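PDB 2W8D: processed glycerol phosphate lipoteichoic acid synthase 2 from Bacillus subtilis, which is a lipoteichoic acid synthase whose C-terminal domain belongs to the sulfatase family of the alkaline phosphatase clan and holds a magnesium ion. Local coordinates for residues 310-315 / 339-344. Residues are numbered along the deposited sequence; the frame is centred on the assembly and turned at random.
Sequences DVDVAP and EHREVI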
# COMPACT_ATOMS: atom_id res chain seq x y z
N ASP A 310 -3.83 4.33 2.98
CA ASP A 310 -3.16 4.14 1.69
C ASP A 310 -2.89 5.41 0.88
O ASP A 310 -1.83 5.50 0.30
CB ASP A 310 -3.97 3.22 0.78
CG ASP A 310 -3.89 1.79 1.18
OD1 ASP A 310 -2.82 1.37 1.73
OD2 ASP A 310 -4.91 1.10 0.96
N VAL A 311 -3.86 6.36 0.80
CA VAL A 311 -3.75 7.54 -0.08
C VAL A 311 -2.68 8.53 0.43
O VAL A 311 -2.25 9.45 -0.29
CB VAL A 311 -5.11 8.29 -0.28
CG1 VAL A 311 -6.13 7.43 -1.11
CG2 VAL A 311 -5.70 8.72 1.03
N ASP A 312 -2.24 8.33 1.68
CA ASP A 312 -1.21 9.17 2.26
C ASP A 312 0.22 8.77 1.86
O ASP A 312 1.13 9.57 2.03
CB ASP A 312 -1.31 9.18 3.79
CG ASP A 312 -2.68 9.60 4.31
OD1 ASP A 312 -3.39 10.35 3.62
OD2 ASP A 312 -3.01 9.22 5.44
N VAL A 313 0.42 7.57 1.34
CA VAL A 313 1.79 7.11 1.03
C VAL A 313 2.51 7.93 -0.04
O VAL A 313 3.66 8.34 0.15
CB VAL A 313 1.86 5.59 0.70
CG1 VAL A 313 3.32 5.10 0.54
CG2 VAL A 313 1.21 4.79 1.78
N ALA A 314 1.83 8.20 -1.15
CA ALA A 314 2.46 8.84 -2.32
C ALA A 314 3.05 10.21 -2.01
O ALA A 314 4.19 10.47 -2.41
CB ALA A 314 1.48 8.91 -3.52
N PRO A 315 2.29 11.10 -1.31
CA PRO A 315 2.86 12.40 -0.88
C PRO A 315 3.94 12.30 0.20
O PRO A 315 4.78 13.19 0.30
CB PRO A 315 1.66 13.16 -0.32
CG PRO A 315 0.51 12.13 -0.22
CD PRO A 315 0.81 11.11 -1.25
N GLU A 339 0.76 19.18 9.84
CA GLU A 339 -0.67 19.41 9.66
C GLU A 339 -1.44 18.15 9.24
O GLU A 339 -2.64 18.22 8.98
CB GLU A 339 -0.91 20.49 8.59
CG GLU A 339 0.17 21.64 8.49
CD GLU A 339 -0.04 22.60 7.28
OE1 GLU A 339 0.67 23.64 7.20
OE2 GLU A 339 -0.91 22.33 6.43
N HIS A 340 -0.75 17.00 9.16
CA HIS A 340 -1.33 15.74 8.63
C HIS A 340 -2.68 15.38 9.26
O HIS A 340 -2.74 15.24 10.48
CB HIS A 340 -0.33 14.58 8.80
CG HIS A 340 -0.92 13.22 8.54
ND1 HIS A 340 -1.36 12.82 7.29
CD2 HIS A 340 -1.13 12.17 9.36
CE1 HIS A 340 -1.81 11.58 7.36
NE2 HIS A 340 -1.67 11.16 8.61
N ARG A 341 -3.73 15.22 8.43
CA ARG A 341 -5.07 14.86 8.95
C ARG A 341 -5.13 13.40 9.38
O ARG A 341 -4.52 12.56 8.75
CB ARG A 341 -6.20 15.23 7.97
CG ARG A 341 -6.27 14.42 6.65
CD ARG A 341 -7.09 13.13 6.78
NE ARG A 341 -7.06 12.35 5.54
CZ ARG A 341 -6.09 11.51 5.18
NH1 ARG A 341 -5.03 11.31 5.97
NH2 ARG A 341 -6.15 10.88 4.02
N GLU A 342 -5.86 13.09 10.45
CA GLU A 342 -5.86 11.74 10.99
C GLU A 342 -7.22 11.08 11.00
O GLU A 342 -7.39 10.03 11.60
CB GLU A 342 -5.28 11.74 12.39
CG GLU A 342 -3.78 12.01 12.38
CD GLU A 342 -3.13 11.81 13.73
OE1 GLU A 342 -2.82 12.84 14.39
OE2 GLU A 342 -2.94 10.65 14.14
N VAL A 343 -8.19 11.67 10.31
CA VAL A 343 -9.50 11.09 10.17
C VAL A 343 -9.44 10.27 8.86
O VAL A 343 -9.38 10.85 7.78
CB VAL A 343 -10.59 12.20 10.10
CG1 VAL A 343 -11.95 11.59 10.06
CG2 VAL A 343 -10.49 13.18 11.31
N ILE A 344 -9.43 8.94 8.97
CA ILE A 344 -9.05 8.08 7.85
C ILE A 344 -10.29 7.46 7.22
O ILE A 344 -10.93 6.62 7.83
CB ILE A 344 -8.04 6.97 8.25
CG1 ILE A 344 -6.89 7.50 9.13
CG2 ILE A 344 -7.45 6.30 7.02
CD1 ILE A 344 -6.15 8.67 8.56
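Asp312 and Arg341 meet tip to tip in a buried salt bridge that ties the approach to helix 313-320 of the sulfatase-type fold to the irregular segment before strand 344-345, the first strand of the small antiparallel sheet. The guanidinium comes end-on with NH1 and NH2, one nitrogen to each carboxylate oxygen. NH1 of Arg341 reaches OD2 of Asp312 at 3.0 Å by a nearly straight bond of 169°, almost within the guanidinium plane, and also makes a weak, more bent bond to OD1. NH2 of Arg341 lies 2.8 Å from OD1 of Asp312, on its syn lone pair, with OD1 tilted out of the guanidinium plane. The two flat groups are not coplanar: their planes stand 51° apart. Arginine suits this place because its long side chain, in which a bend at chi2 turns CD, can span the gap to a carboxylate on a neighbouring segment. Aspartate suits the other side, its short side chain leaving the carboxylate little freedom; backbone N-H groups of Ser333 and Gly309 also bind OD1 and OD2, respectively, so both buried oxygens are well supplied with donors. Glu388 of helix 380-397 forms a second salt bridge with NH2 of Arg341, so two acids share this arginine and each may be stabilised by it. His340 approaches the same carboxylate edge-on, its ring 89° from the carboxylate plane. The ring's two nitrogens are engaged by the hydroxyl OG of Ser333 at ND1 and by the carbonyl of Tyr307 at NE2, leaving a carbon to face the aspartate. The branched Val311 adds an apolar flank, with CG2 at the guanidinium edge, 3.7 Å from NH2 of Arg341. Beside the salt bridge, CE1 of His340 sits 3.3 Å from OD2 of Asp312.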